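Local coordinates for kinetochore protein mis18 (Schizosaccharomyces pombe, PDB 5J6P) that helps recruit CENP-A to centromeres as part of a dedicated complex and maintains deacetylated histones in the central core of centromeres, this piece being its zinc-binding Yippee-like domain, at residues E39-T47 with S59-I70. Numbering follows the deposited sequence.
Sequences ENSVRVEDT and SELSCTRCNEVI. With ZN (zinc ion), chain D.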
loop_
_atom_site.group_PDB
_atom_site.type_symbol
_atom_site.label_atom_id
_atom_site.label_comp_id
_atom_site.label_asym_id
_atom_site.label_seq_id
_atom_site.Cartn_x
_atom_site.Cartn_y
_atom_site.Cartn_z
ATOM N N GLU A 39 5.368 8.909 8.851
ATOM C CA GLU A 39 6.199 10.022 9.277
ATOM C C GLU A 39 6.872 10.742 8.128
ATOM O O GLU A 39 6.583 11.927 7.874
ATOM C CB GLU A 39 7.225 9.612 10.325
ATOM C CG GLU A 39 6.761 9.928 11.740
ATOM C CD GLU A 39 7.701 9.375 12.786
ATOM O OE1 GLU A 39 8.936 9.487 12.582
ATOM O OE2 GLU A 39 7.204 8.824 13.802
ATOM N N ASN A 40 7.730 10.056 7.393
ATOM C CA ASN A 40 8.409 10.797 6.358
ATOM C C ASN A 40 7.699 10.799 4.991
ATOM O O ASN A 40 8.275 11.273 4.011
ATOM C CB ASN A 40 9.885 10.416 6.336
ATOM C CG ASN A 40 10.627 10.966 7.554
ATOM O OD1 ASN A 40 11.285 10.224 8.286
ATOM N ND2 ASN A 40 10.485 12.274 7.800
ATOM N N SER A 41 6.423 10.393 4.933
ATOM C CA SER A 41 5.725 10.345 3.657
ATOM C C SER A 41 5.311 11.695 3.060
ATOM O O SER A 41 4.929 11.756 1.893
ATOM C CB SER A 41 4.480 9.497 3.764
ATOM O OG SER A 41 3.570 10.086 4.656
ATOM N N VAL A 42 5.401 12.776 3.822
ATOM C CA VAL A 42 4.612 13.960 3.505
ATOM C C VAL A 42 5.298 15.215 4.014
ATOM O O VAL A 42 5.848 15.199 5.119
ATOM C CB VAL A 42 3.161 13.716 4.045
ATOM C CG1 VAL A 42 2.703 14.721 5.075
ATOM C CG2 VAL A 42 2.187 13.602 2.897
ATOM N N ARG A 43 5.271 16.269 3.194
ATOM C CA ARG A 43 5.926 17.570 3.476
ATOM C C ARG A 43 4.877 18.674 3.475
ATOM O O ARG A 43 4.041 18.723 2.577
ATOM C CB ARG A 43 6.940 17.871 2.368
ATOM C CG ARG A 43 7.823 19.121 2.507
ATOM C CD ARG A 43 8.504 19.552 1.188
ATOM N NE ARG A 43 8.960 18.366 0.464
ATOM C CZ ARG A 43 8.701 18.039 -0.806
ATOM N NH1 ARG A 43 8.049 18.831 -1.640
ATOM N NH2 ARG A 43 9.177 16.891 -1.277
ATOM N N VAL A 44 4.921 19.562 4.471
ATOM C CA VAL A 44 4.035 20.730 4.535
ATOM C C VAL A 44 4.800 21.885 3.910
ATOM O O VAL A 44 5.859 22.221 4.397
ATOM C CB VAL A 44 3.722 21.101 5.997
ATOM C CG1 VAL A 44 2.714 22.234 6.059
ATOM C CG2 VAL A 44 3.172 19.907 6.765
ATOM N N GLU A 45 4.289 22.495 2.849
ATOM C CA GLU A 45 4.982 23.630 2.210
ATOM C C GLU A 45 4.709 24.922 3.002
ATOM O O GLU A 45 3.586 25.149 3.410
ATOM C CB GLU A 45 4.525 23.817 0.754
ATOM C CG GLU A 45 4.461 22.563 -0.120
ATOM C CD GLU A 45 5.798 21.843 -0.291
ATOM O OE1 GLU A 45 6.876 22.441 -0.094
ATOM O OE2 GLU A 45 5.769 20.657 -0.652
ATOM N N ASP A 46 5.710 25.790 3.166
ATOM C CA ASP A 46 5.598 26.981 4.087
ATOM C C ASP A 46 4.811 28.230 3.588
ATOM O O ASP A 46 4.590 29.135 4.360
ATOM C CB ASP A 46 6.958 27.390 4.728
ATOM C CG ASP A 46 8.168 27.042 3.865
ATOM O OD1 ASP A 46 8.181 27.446 2.667
ATOM O OD2 ASP A 46 9.090 26.361 4.396
ATOM N N THR A 47 4.422 28.282 2.321
ATOM C CA THR A 47 3.340 29.155 1.876
ATOM C C THR A 47 2.011 28.776 2.574
ATOM O O THR A 47 1.723 27.589 2.773
ATOM C CB THR A 47 3.078 29.003 0.354
ATOM O OG1 THR A 47 4.319 28.824 -0.340
ATOM C CG2 THR A 47 2.248 30.197 -0.257
ATOM N N SER A 59 -1.827 25.114 4.350
ATOM C CA SER A 59 -0.565 24.896 3.675
ATOM C C SER A 59 -0.695 23.613 2.844
ATOM O O SER A 59 -1.327 22.650 3.281
ATOM C CB SER A 59 0.540 24.780 4.706
ATOM O OG SER A 59 0.811 26.059 5.245
ATOM N N GLU A 60 -0.116 23.614 1.648
ATOM C CA GLU A 60 -0.114 22.442 0.776
ATOM C C GLU A 60 0.679 21.242 1.324
ATOM O O GLU A 60 1.710 21.446 1.950
ATOM C CB GLU A 60 0.448 22.838 -0.554
ATOM C CG GLU A 60 -0.535 23.642 -1.380
ATOM C CD GLU A 60 -0.008 23.940 -2.767
ATOM O OE1 GLU A 60 1.228 24.172 -2.883
ATOM O OE2 GLU A 60 -0.828 23.934 -3.719
ATOM N N LEU A 61 0.157 20.015 1.113
ATOM C CA LEU A 61 0.870 18.753 1.412
ATOM C C LEU A 61 1.417 18.093 0.149
ATOM O O LEU A 61 0.644 17.835 -0.803
ATOM C CB LEU A 61 -0.058 17.726 2.020
ATOM C CG LEU A 61 -0.398 17.682 3.486
ATOM C CD1 LEU A 61 -1.296 16.471 3.729
ATOM C CD2 LEU A 61 0.885 17.610 4.290
ATOM N N SER A 62 2.716 17.760 0.180
ATOM C CA SER A 62 3.445 17.103 -0.935
ATOM C C SER A 62 3.951 15.681 -0.584
ATOM O O SER A 62 4.321 15.466 0.564
ATOM C CB SER A 62 4.635 17.968 -1.284
ATOM O OG SER A 62 4.229 19.245 -1.769
ATOM N N CYS A 63 3.983 14.781 -1.563
ATOM C CA CYS A 63 4.541 13.449 -1.371
ATOM C C CYS A 63 6.064 13.508 -1.439
ATOM O O CYS A 63 6.643 13.680 -2.512
ATOM C CB CYS A 63 4.001 12.482 -2.427
ATOM S SG CYS A 63 5.074 11.066 -2.761
ATOM N N THR A 64 6.703 13.367 -0.284
ATOM C CA THR A 64 8.173 13.470 -0.172
ATOM C C THR A 64 8.961 12.733 -1.234
ATOM O O THR A 64 10.072 13.131 -1.522
ATOM C CB THR A 64 8.701 12.871 1.113
ATOM O OG1 THR A 64 8.005 11.645 1.329
ATOM C CG2 THR A 64 8.491 13.824 2.259
ATOM N N ARG A 65 8.408 11.660 -1.785
ATOM C CA ARG A 65 9.029 10.968 -2.899
ATOM C C ARG A 65 8.791 11.599 -4.284
ATOM O O ARG A 65 9.754 11.863 -4.980
ATOM C CB ARG A 65 8.593 9.501 -2.914
ATOM C CG ARG A 65 9.234 8.717 -4.041
ATOM C CD ARG A 65 9.312 7.244 -3.781
ATOM N NE ARG A 65 10.396 6.974 -2.846
ATOM C CZ ARG A 65 10.261 6.332 -1.687
ATOM N NH1 ARG A 65 9.062 5.824 -1.274
ATOM N NH2 ARG A 65 11.356 6.177 -0.936
ATOM N N CYS A 66 7.532 11.776 -4.669
ATOM C CA CYS A 66 7.200 12.217 -6.019
ATOM C C CYS A 66 6.892 13.707 -6.100
ATOM O O CYS A 66 6.488 14.207 -7.150
ATOM C CB CYS A 66 6.021 11.411 -6.569
ATOM S SG CYS A 66 4.396 12.073 -6.135
ATOM N N ASN A 67 7.083 14.415 -4.993
ATOM C CA ASN A 67 6.823 15.885 -4.971
ATOM C C ASN A 67 5.428 16.367 -5.410
ATOM O O ASN A 67 5.212 17.529 -5.538
ATOM C CB ASN A 67 7.864 16.624 -5.799
ATOM C CG ASN A 67 9.263 16.374 -5.309
ATOM O OD1 ASN A 67 9.543 16.446 -4.116
ATOM N ND2 ASN A 67 10.152 16.060 -6.226
ATOM N N GLU A 68 4.482 15.476 -5.611
ATOM C CA GLU A 68 3.187 15.857 -6.045
ATOM C C GLU A 68 2.423 16.483 -4.870
ATOM O O GLU A 68 2.579 16.096 -3.711
ATOM C CB GLU A 68 2.454 14.618 -6.560
ATOM C CG GLU A 68 1.297 14.927 -7.487
ATOM C CD GLU A 68 1.730 15.215 -8.912
ATOM O OE1 GLU A 68 2.823 15.747 -9.127
ATOM O OE2 GLU A 68 0.959 14.910 -9.834
ATOM N N VAL A 69 1.616 17.481 -5.196
ATOM C CA VAL A 69 0.740 18.095 -4.254
ATOM C C VAL A 69 -0.475 17.184 -4.214
ATOM O O VAL A 69 -1.153 16.966 -5.233
ATOM C CB VAL A 69 0.414 19.560 -4.635
ATOM C CG1 VAL A 69 -0.657 20.144 -3.729
ATOM C CG2 VAL A 69 1.666 20.410 -4.505
ATOM N N ILE A 70 -0.703 16.636 -3.023
ATOM C CA ILE A 70 -1.701 15.595 -2.783
ATOM C C ILE A 70 -2.717 15.980 -1.728
ATOM O O ILE A 70 -3.640 15.221 -1.466
ATOM C CB ILE A 70 -1.047 14.239 -2.331
ATOM C CG1 ILE A 70 -0.223 14.409 -1.061
ATOM C CG2 ILE A 70 -0.188 13.639 -3.439
ATOM C CD1 ILE A 70 0.303 13.107 -0.528
HETATM ZN ZN ZN D . 4.163 10.472 -4.701
#
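The edge hairpin of the zinc-binding Mis18 domain joins outer strand 42-50 to strand 57-63, which leads into the Cys63-Cys66 zinc knuckle. Arg43 and Ser62 form an antiparallel hydrogen-bonded pair, Arg43 N to Ser62 O and Ser62 N to Arg43 O both measuring 2.9 Å. Glu45 N donates to Glu60 O (2.9 Å). Past the strand, the hydroxyl OG1 of Thr64 gives its proton to Asn40 O (2.7 Å), lying in that carbonyl's plane on a lone pair, while Thr64 N comes to Ser41 O from above the carbonyl plane.

On the face of Arg43 and Ser62, the arginine starts with CG anti to its own N (chi1 -175°) and bends at chi3, carrying the guanidinium past Ser62 CB to the knuckle. There NH2 bonds Asn67 OD1 at 2.9 Å, with guanidinium and amide planes 50° apart. Its NH1 makes a salt bridge to Glu45 OE2 (3.1 Å), meeting the syn lone pair; Ser62 OG also lies against this oxygen, at a separation too short to be trusted. A methionine replacing Arg43 would probably leave Asn67 OD1 and the Glu45 carboxylate without their shared cationic partner and free the knuckle side chain to turn.

The other face is apolar: Val42 CG1 meets Leu61 CD2 at 3.5 Å, Val42 CG2 reaches Ile70 CD1 at 3.9 Å, and Val44 CG2 also approaches Leu61 CD2. Tyr88 and Phe90 of strand 88-91 continue this packing into the domain.

Within the knuckle, Cys66 N donates to Cys63 SG, and both sulfurs bind zinc at 2.2 Å. Cys63 at the end of strand 57-63 and Cys66 in the turn to strand 69-76 form one of the two CxxC motifs, Cys9 and Cys12 the other, of the zinc-bound beta-tent fold of the Yippee-Mis18 family.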